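Local coordinates for protein alpha-glucosidase YIHQ (Escherichia coli, PDB 5AEG) that hydrolyses sulfoquinovosyl diacylglycerides and simple sulfoquinovosides to release sulfoquinovose, as a glycoside hydrolase of family 31, at residues A229-A241 with S582-E595. Numbering follows the deposited sequence.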
ATOM      1  N   ALA A 229      22.809  -7.178  -1.896  1.00 27.11           N
ATOM      2  CA  ALA A 229      22.663  -8.568  -2.263  1.00 26.91           C
ATOM      3  C   ALA A 229      23.016  -8.788  -3.714  1.00 24.60           C
ATOM      4  O   ALA A 229      23.154  -7.851  -4.502  1.00 26.61           O
ATOM      5  CB  ALA A 229      21.260  -9.118  -1.861  1.00 27.59           C
ATOM      6  N   ASP A 230      23.219 -10.060  -4.047  1.00 26.03           N
ATOM      7  CA  ASP A 230      23.600 -10.513  -5.365  1.00 28.04           C
ATOM      8  C   ASP A 230      22.478 -10.563  -6.345  1.00 26.74           C
ATOM      9  O   ASP A 230      22.720 -10.323  -7.575  1.00 27.62           O
ATOM     10  CB  ASP A 230      24.226 -11.932  -5.299  1.00 33.55           C
ATOM     11  CG  ASP A 230      25.662 -11.889  -4.723  1.00 44.74           C
ATOM     12  OD1 ASP A 230      26.266 -10.752  -4.726  1.00 46.66           O
ATOM     13  OD2 ASP A 230      26.135 -12.951  -4.244  1.00 56.25           O
ATOM     14  N   THR A 231      21.260 -10.741  -5.820  1.00 25.81           N
ATOM     15  CA  THR A 231      20.040 -10.743  -6.662  1.00 26.22           C
ATOM     16  C   THR A 231      18.919  -9.925  -5.966  1.00 26.75           C
ATOM     17  O   THR A 231      18.914  -9.770  -4.752  1.00 25.07           O
ATOM     18  CB  THR A 231      19.480 -12.153  -6.854  1.00 25.03           C
ATOM     19  OG1 THR A 231      19.106 -12.669  -5.595  1.00 25.92           O
ATOM     20  CG2 THR A 231      20.523 -13.123  -7.487  1.00 30.07           C
ATOM     21  N   TYR A 232      17.975  -9.475  -6.754  1.00 25.67           N
ATOM     22  CA  TYR A 232      16.772  -8.782  -6.154  1.00 23.14           C
ATOM     23  C   TYR A 232      16.005  -9.671  -5.266  1.00 23.37           C
ATOM     24  O   TYR A 232      15.506  -9.233  -4.213  1.00 23.62           O
ATOM     25  CB  TYR A 232      15.843  -8.136  -7.262  1.00 23.56           C
ATOM     26  CG  TYR A 232      16.585  -7.093  -7.978  1.00 24.07           C
ATOM     27  CD1 TYR A 232      16.859  -5.851  -7.366  1.00 24.72           C
ATOM     28  CD2 TYR A 232      17.065  -7.309  -9.246  1.00 23.05           C
ATOM     29  CE1 TYR A 232      17.637  -4.887  -8.008  1.00 22.71           C
ATOM     30  CE2 TYR A 232      17.821  -6.363  -9.891  1.00 21.76           C
ATOM     31  CZ  TYR A 232      18.101  -5.145  -9.270  1.00 25.78           C
ATOM     32  OH  TYR A 232      18.897  -4.262  -9.922  1.00 26.14           O
ATOM     33  N   ILE A 233      15.838 -10.945  -5.668  1.00 22.65           N
ATOM     34  CA  ILE A 233      15.157 -11.884  -4.832  1.00 23.64           C
ATOM     35  C   ILE A 233      15.792 -12.018  -3.438  1.00 24.76           C
ATOM     36  O   ILE A 233      15.091 -12.065  -2.399  1.00 23.22           O
ATOM     37  CB  ILE A 233      15.058 -13.265  -5.568  1.00 28.00           C
ATOM     38  CG1 ILE A 233      14.003 -13.155  -6.671  1.00 28.81           C
ATOM     39  CG2 ILE A 233      14.752 -14.381  -4.613  1.00 30.45           C
ATOM     40  CD1 ILE A 233      13.987 -14.336  -7.589  1.00 34.57           C
ATOM     41  N   SER A 234      17.130 -12.106  -3.417  1.00 22.67           N
ATOM     42  CA  SER A 234      17.852 -12.152  -2.139  1.00 22.53           C
ATOM     43  C   SER A 234      17.669 -10.817  -1.369  1.00 21.69           C
ATOM     44  O   SER A 234      17.528 -10.793  -0.182  1.00 25.42           O
ATOM     45  CB  SER A 234      19.383 -12.420  -2.384  1.00 23.89           C
ATOM     46  OG  SER A 234      19.993 -12.446  -1.121  1.00 28.35           O
ATOM     47  N   LEU A 235      17.731  -9.732  -2.116  1.00 22.90           N
ATOM     48  CA  LEU A 235      17.550  -8.412  -1.520  1.00 25.02           C
ATOM     49  C   LEU A 235      16.201  -8.312  -0.781  1.00 23.58           C
ATOM     50  O   LEU A 235      16.153  -7.848   0.355  1.00 24.50           O
ATOM     51  CB  LEU A 235      17.784  -7.345  -2.550  1.00 23.76           C
ATOM     52  CG  LEU A 235      17.889  -5.945  -1.952  1.00 28.12           C
ATOM     53  CD1 LEU A 235      19.158  -5.824  -1.092  1.00 26.22           C
ATOM     54  CD2 LEU A 235      17.870  -4.912  -3.038  1.00 24.78           C
ATOM     55  N   LEU A 236      15.142  -8.880  -1.351  1.00 25.71           N
ATOM     56  CA  LEU A 236      13.803  -8.811  -0.755  1.00 23.13           C
ATOM     57  C   LEU A 236      13.666  -9.702   0.428  1.00 23.90           C
ATOM     58  O   LEU A 236      12.987  -9.384   1.400  1.00 22.99           O
ATOM     59  CB  LEU A 236      12.666  -9.061  -1.824  1.00 23.00           C
ATOM     60  CG  LEU A 236      12.553  -8.008  -2.938  1.00 24.57           C
ATOM     61  CD1 LEU A 236      11.413  -8.397  -3.818  1.00 26.53           C
ATOM     62  CD2 LEU A 236      12.283  -6.613  -2.415  1.00 26.91           C
ATOM     63  N   GLU A 237      14.338 -10.853   0.381  1.00 24.82           N
ATOM     64  CA  GLU A 237      14.500 -11.677   1.558  1.00 25.28           C
ATOM     65  C   GLU A 237      15.185 -10.893   2.701  1.00 22.13           C
ATOM     66  O   GLU A 237      14.725 -10.952   3.822  1.00 24.74           O
ATOM     67  CB  GLU A 237      15.243 -12.992   1.233  1.00 26.99           C
ATOM     68  CG  GLU A 237      15.359 -13.879   2.457  1.00 30.66           C
ATOM     69  CD  GLU A 237      16.032 -15.212   2.180  1.00 37.87           C
ATOM     70  OE1 GLU A 237      16.726 -15.341   1.148  1.00 41.83           O
ATOM     71  OE2 GLU A 237      15.885 -16.108   3.033  1.00 49.77           O
ATOM     72  N   LYS A 238      16.249 -10.159   2.413  1.00 23.85           N
ATOM     73  CA  LYS A 238      16.907  -9.349   3.450  1.00 23.99           C
ATOM     74  C   LYS A 238      16.020  -8.235   3.928  1.00 23.92           C
ATOM     75  O   LYS A 238      15.848  -8.012   5.118  1.00 20.88           O
ATOM     76  CB  LYS A 238      18.245  -8.809   2.927  1.00 27.12           C
ATOM     77  CG  LYS A 238      19.247  -9.976   2.867  1.00 29.34           C
ATOM     78  CD  LYS A 238      20.516  -9.560   2.170  1.00 30.97           C
ATOM     79  CE  LYS A 238      21.476 -10.764   1.959  1.00 36.05           C
ATOM     80  NZ  LYS A 238      22.797 -10.169   1.630  1.00 39.70           N
ATOM     81  N   LEU A 239      15.320  -7.596   2.982  1.00 23.45           N
ATOM     82  CA  LEU A 239      14.495  -6.450   3.372  1.00 24.31           C
ATOM     83  C   LEU A 239      13.359  -6.851   4.266  1.00 23.22           C
ATOM     84  O   LEU A 239      13.040  -6.155   5.310  1.00 23.41           O
ATOM     85  CB  LEU A 239      13.998  -5.675   2.120  1.00 23.38           C
ATOM     86  CG  LEU A 239      13.097  -4.457   2.407  1.00 22.21           C
ATOM     87  CD1 LEU A 239      13.835  -3.345   3.199  1.00 24.58           C
ATOM     88  CD2 LEU A 239      12.679  -3.867   1.081  1.00 23.64           C
ATOM     89  N   THR A 240      12.721  -7.958   3.929  1.00 22.23           N
ATOM     90  CA  THR A 240      11.669  -8.485   4.756  1.00 22.75           C
ATOM     91  C   THR A 240      12.142  -9.138   6.082  1.00 26.99           C
ATOM     92  O   THR A 240      11.347  -9.217   7.025  1.00 23.02           O
ATOM     93  CB  THR A 240      10.727  -9.478   3.996  1.00 25.75           C
ATOM     94  OG1 THR A 240      11.473 -10.576   3.478  1.00 23.41           O
ATOM     95  CG2 THR A 240      10.027  -8.765   2.791  1.00 23.86           C
ATOM     96  N   ALA A 241      13.386  -9.620   6.148  1.00 26.34           N
ATOM     97  CA  ALA A 241      13.959 -10.007   7.491  1.00 26.65           C
ATOM     98  C   ALA A 241      14.050  -8.807   8.399  1.00 26.18           C
ATOM     99  O   ALA A 241      13.843  -8.935   9.571  1.00 28.60           O
ATOM    100  CB  ALA A 241      15.348 -10.678   7.323  1.00 28.24           C
ATOM    101  N   SER A 582       9.977 -16.109   2.602  1.00 25.10           N
ATOM    102  CA  SER A 582      11.147 -15.356   2.254  1.00 25.46           C
ATOM    103  C   SER A 582      10.945 -14.001   1.613  1.00 22.90           C
ATOM    104  O   SER A 582      11.905 -13.430   1.064  1.00 24.72           O
ATOM    105  CB  SER A 582      12.061 -16.251   1.417  1.00 29.65           C
ATOM    106  OG  SER A 582      11.431 -16.460   0.217  1.00 34.93           O
ATOM    107  N   GLY A 583       9.703 -13.466   1.648  1.00 26.29           N
ATOM    108  CA  GLY A 583       9.416 -12.123   1.073  1.00 24.25           C
ATOM    109  C   GLY A 583       9.431 -12.050  -0.424  1.00 21.80           C
ATOM    110  O   GLY A 583       9.506 -10.967  -1.006  1.00 23.32           O
ATOM    111  N   LEU A 584       9.351 -13.182  -1.095  1.00 21.07           N
ATOM    112  CA  LEU A 584       9.306 -13.215  -2.526  1.00 22.92           C
ATOM    113  C   LEU A 584       7.814 -12.891  -2.899  1.00 22.24           C
ATOM    114  O   LEU A 584       6.922 -13.675  -2.595  1.00 22.01           O
ATOM    115  CB  LEU A 584       9.600 -14.598  -3.048  1.00 24.43           C
ATOM    116  CG  LEU A 584       9.617 -14.804  -4.532  1.00 25.78           C
ATOM    117  CD1 LEU A 584      10.514 -13.925  -5.329  1.00 27.88           C
ATOM    118  CD2 LEU A 584       9.910 -16.247  -4.855  1.00 30.36           C
ATOM    119  N   PRO A 585       7.587 -11.669  -3.391  1.00 21.60           N
ATOM    120  CA  PRO A 585       6.132 -11.261  -3.543  1.00 23.08           C
ATOM    121  C   PRO A 585       5.333 -12.028  -4.613  1.00 23.03           C
ATOM    122  O   PRO A 585       5.874 -12.575  -5.573  1.00 21.70           O
ATOM    123  CB  PRO A 585       6.238  -9.793  -3.883  1.00 18.90           C
ATOM    124  CG  PRO A 585       7.518  -9.724  -4.732  1.00 20.63           C
ATOM    125  CD  PRO A 585       8.488 -10.645  -3.952  1.00 21.55           C
ATOM    126  N   VAL A 586       4.012 -12.017  -4.449  1.00 20.38           N
ATOM    127  CA  VAL A 586       3.131 -12.778  -5.350  1.00 19.73           C
ATOM    128  C   VAL A 586       3.033 -12.140  -6.714  1.00 19.46           C
ATOM    129  O   VAL A 586       3.121 -12.825  -7.718  1.00 18.60           O
ATOM    130  CB  VAL A 586       1.731 -13.001  -4.723  1.00 19.58           C
ATOM    131  CG1 VAL A 586       0.862 -13.823  -5.658  1.00 20.35           C
ATOM    132  CG2 VAL A 586       1.899 -13.725  -3.397  1.00 21.73           C
ATOM    133  N   MET A 587       2.918 -10.799  -6.782  1.00 19.21           N
ATOM    134  CA  MET A 587       2.971 -10.136  -8.034  1.00 19.18           C
ATOM    135  C   MET A 587       4.342  -9.487  -8.110  1.00 20.51           C
ATOM    136  O   MET A 587       4.720  -8.714  -7.248  1.00 18.62           O
ATOM    137  CB  MET A 587       1.846  -9.063  -8.133  1.00 18.84           C
ATOM    138  CG  MET A 587       0.495  -9.663  -8.151  1.00 18.89           C
ATOM    139  SD  MET A 587      -0.889  -8.489  -7.777  1.00 19.58           S
ATOM    140  CE  MET A 587      -0.842  -7.412  -9.168  1.00 18.45           C
ATOM    141  N   ARG A 588       5.083  -9.853  -9.164  1.00 18.99           N
ATOM    142  CA  ARG A 588       6.490  -9.547  -9.250  1.00 20.42           C
ATOM    143  C   ARG A 588       6.880  -8.674 -10.420  1.00 18.71           C
ATOM    144  O   ARG A 588       6.425  -8.892 -11.588  1.00 23.22           O
ATOM    145  CB  ARG A 588       7.250 -10.914  -9.385  1.00 21.09           C
ATOM    146  CG  ARG A 588       6.978 -11.845  -8.234  1.00 22.07           C
ATOM    147  CD  ARG A 588       7.623 -13.233  -8.386  1.00 23.41           C
ATOM    148  NE  ARG A 588       7.101 -14.179  -7.433  1.00 20.73           N
ATOM    149  CZ  ARG A 588       7.448 -15.474  -7.368  1.00 23.77           C
ATOM    150  NH1 ARG A 588       8.357 -15.991  -8.204  1.00 25.35           N
ATOM    151  NH2 ARG A 588       6.881 -16.288  -6.497  1.00 24.54           N
ATOM    152  N   PRO A 589       7.841  -7.750 -10.211  1.00 18.17           N
ATOM    153  CA  PRO A 589       8.453  -7.004 -11.273  1.00 18.67           C
ATOM    154  C   PRO A 589       9.200  -8.018 -12.182  1.00 18.58           C
ATOM    155  O   PRO A 589       9.743  -8.968 -11.628  1.00 21.09           O
ATOM    156  CB  PRO A 589       9.452  -6.096 -10.531  1.00 20.71           C
ATOM    157  CG  PRO A 589       8.905  -6.002  -9.139  1.00 20.57           C
ATOM    158  CD  PRO A 589       8.318  -7.331  -8.878  1.00 20.11           C
ATOM    159  N   LEU A 590       9.148  -7.840 -13.487  1.00 19.77           N
ATOM    160  CA  LEU A 590       9.776  -8.847 -14.417  1.00 21.78           C
ATOM    161  C   LEU A 590      11.318  -9.002 -14.146  1.00 23.85           C
ATOM    162  O   LEU A 590      11.877 -10.105 -14.327  1.00 28.00           O
ATOM    163  CB  LEU A 590       9.578  -8.496 -15.824  1.00 22.65           C
ATOM    164  CG  LEU A 590       8.324  -9.093 -16.508  1.00 23.25           C
ATOM    165  CD1 LEU A 590       6.975  -8.617 -15.939  1.00 21.39           C
ATOM    166  CD2 LEU A 590       8.352  -8.876 -17.990  1.00 22.07           C
ATOM    167  N   PHE A 591      11.946  -7.949 -13.636  1.00 22.93           N
ATOM    168  CA  PHE A 591      13.399  -7.967 -13.413  1.00 19.92           C
ATOM    169  C   PHE A 591      13.763  -8.827 -12.228  1.00 21.90           C
ATOM    170  O   PHE A 591      14.907  -9.164 -12.115  1.00 24.70           O
ATOM    171  CB  PHE A 591      14.000  -6.566 -13.399  1.00 20.39           C
ATOM    172  CG  PHE A 591      13.454  -5.667 -12.322  1.00 19.00           C
ATOM    173  CD1 PHE A 591      13.798  -5.846 -11.008  1.00 22.96           C
ATOM    174  CD2 PHE A 591      12.603  -4.680 -12.652  1.00 20.79           C
ATOM    175  CE1 PHE A 591      13.316  -4.972 -10.021  1.00 25.15           C
ATOM    176  CE2 PHE A 591      12.076  -3.830 -11.684  1.00 22.10           C
ATOM    177  CZ  PHE A 591      12.460  -3.956 -10.386  1.00 19.68           C
ATOM    178  N   LEU A 592      12.816  -9.292 -11.394  1.00 20.43           N
ATOM    179  CA  LEU A 592      13.144 -10.266 -10.389  1.00 20.74           C
ATOM    180  C   LEU A 592      13.641 -11.595 -11.031  1.00 23.93           C
ATOM    181  O   LEU A 592      14.461 -12.323 -10.399  1.00 23.44           O
ATOM    182  CB  LEU A 592      12.030 -10.622  -9.464  1.00 24.77           C
ATOM    183  CG  LEU A 592      11.454  -9.561  -8.518  1.00 28.43           C
ATOM    184  CD1 LEU A 592      10.578 -10.172  -7.458  1.00 27.02           C
ATOM    185  CD2 LEU A 592      12.515  -8.677  -7.950  1.00 27.93           C
ATOM    186  N   HIS A 593      13.118 -11.900 -12.215  1.00 24.43           N
ATOM    187  CA  HIS A 593      13.451 -13.177 -12.895  1.00 24.44           C
ATOM    188  C   HIS A 593      14.173 -13.016 -14.189  1.00 24.21           C
ATOM    189  O   HIS A 593      14.597 -14.027 -14.721  1.00 25.56           O
ATOM    190  CB  HIS A 593      12.216 -14.061 -13.055  1.00 25.10           C
ATOM    191  CG  HIS A 593      11.627 -14.467 -11.782  1.00 25.18           C
ATOM    192  ND1 HIS A 593      12.321 -15.227 -10.840  1.00 25.45           N
ATOM    193  CD2 HIS A 593      10.417 -14.168 -11.217  1.00 24.15           C
ATOM    194  CE1 HIS A 593      11.550 -15.406  -9.781  1.00 27.11           C
ATOM    195  NE2 HIS A 593      10.388 -14.782  -9.994  1.00 24.40           N
ATOM    196  N   TYR A 594      14.262 -11.808 -14.760  1.00 21.06           N
ATOM    197  CA  TYR A 594      14.878 -11.498 -16.064  1.00 21.23           C
ATOM    198  C   TYR A 594      15.843 -10.336 -15.800  1.00 21.21           C
ATOM    199  O   TYR A 594      15.796  -9.333 -16.431  1.00 22.41           O
ATOM    200  CB  TYR A 594      13.810 -11.182 -17.190  1.00 23.56           C
ATOM    201  CG  TYR A 594      12.917 -12.377 -17.369  1.00 22.73           C
ATOM    202  CD1 TYR A 594      13.287 -13.424 -18.247  1.00 23.35           C
ATOM    203  CD2 TYR A 594      11.777 -12.555 -16.595  1.00 21.33           C
ATOM    204  CE1 TYR A 594      12.539 -14.615 -18.308  1.00 25.72           C
ATOM    205  CE2 TYR A 594      10.977 -13.717 -16.696  1.00 21.91           C
ATOM    206  CZ  TYR A 594      11.328 -14.724 -17.596  1.00 24.74           C
ATOM    207  OH  TYR A 594      10.660 -15.922 -17.660  1.00 23.66           O
ATOM    208  N   GLU A 595      16.762 -10.523 -14.846  1.00 22.39           N
ATOM    209  CA  GLU A 595      17.655  -9.439 -14.393  1.00 27.15           C
ATOM    210  C   GLU A 595      18.511  -8.838 -15.437  1.00 29.64           C
ATOM    211  O   GLU A 595      18.793  -7.637 -15.371  1.00 27.26           O
ATOM    212  CB  GLU A 595      18.579  -9.914 -13.246  1.00 29.20           C
ATOM    213  CG  GLU A 595      17.929 -10.018 -11.901  1.00 30.34           C
ATOM    214  CD  GLU A 595      18.945 -10.140 -10.776  1.00 31.79           C
ATOM    215  OE1 GLU A 595      20.180 -10.028 -11.069  1.00 31.67           O
ATOM    216  OE2 GLU A 595      18.538 -10.267  -9.602  1.00 26.32           O
TER
HETATM  217  O   HOH W   1      16.368 -11.674  -8.687  1.00 23.73           O
HETATM  218  O   HOH W   2      12.636 -13.209  -1.753  1.00 25.89           O
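The first three turns of helix 232-243, which follows strand 221-228, pack on the irregular segment 582-595 of the C-terminal domain, coming close at Y232 and L592 (CA atoms 5.8 Å apart) and at E237 and S582 (CA atoms 5.0 Å apart). At the helix N-terminus E595 reaches across with its chain extended beyond CG, and its OE2 accepts from Y232 N at 3.0 Å, nearly straight at 164°. A water links the same OE2 to I233 N and L592 O, while OE1 forms a salt bridge with K192; T231, at the N-cap, accepts from S234 N through OG1. Carboxylate and hydroxyl thus suit a turn whose amide hydrogens lack acceptors within the helix.

F591, L592 and the E595 side chain pack around Y232, whose flat face receives the F591 edge in a T-shaped pair, centroids 5.3 Å apart and planes at 70°; L592 CD2 presses on Y232 CB at 3.4 Å. Further along, L236 CD1 lies 3.7 Å from P585 CD and also meets L592 CD1; these buried aliphatic groups and proline ring bring no polar side-chain atoms to satisfy. With CG1 anti to its carbonyl carbon (chi1 -74°), branched I233 sends CD1 toward H593 CE1 and packs CG1 on L584 CD1. R588, bonded through NE to P585 O, donates from NH1 to H593 NE2 and so probably helps fix the imidazole.

G583, with positive phi, follows helix 569-582 where T240 OG1 comes within 3.5 Å of its CA, leaving little room for a side chain. S582 O receives a CA-H...O contact from E237 and a water bond shared with I233 O. Polar groups and a water therefore flank the apolar middle at each end, and the helix N-terminus and K192 together probably stabilise the charged form of E595.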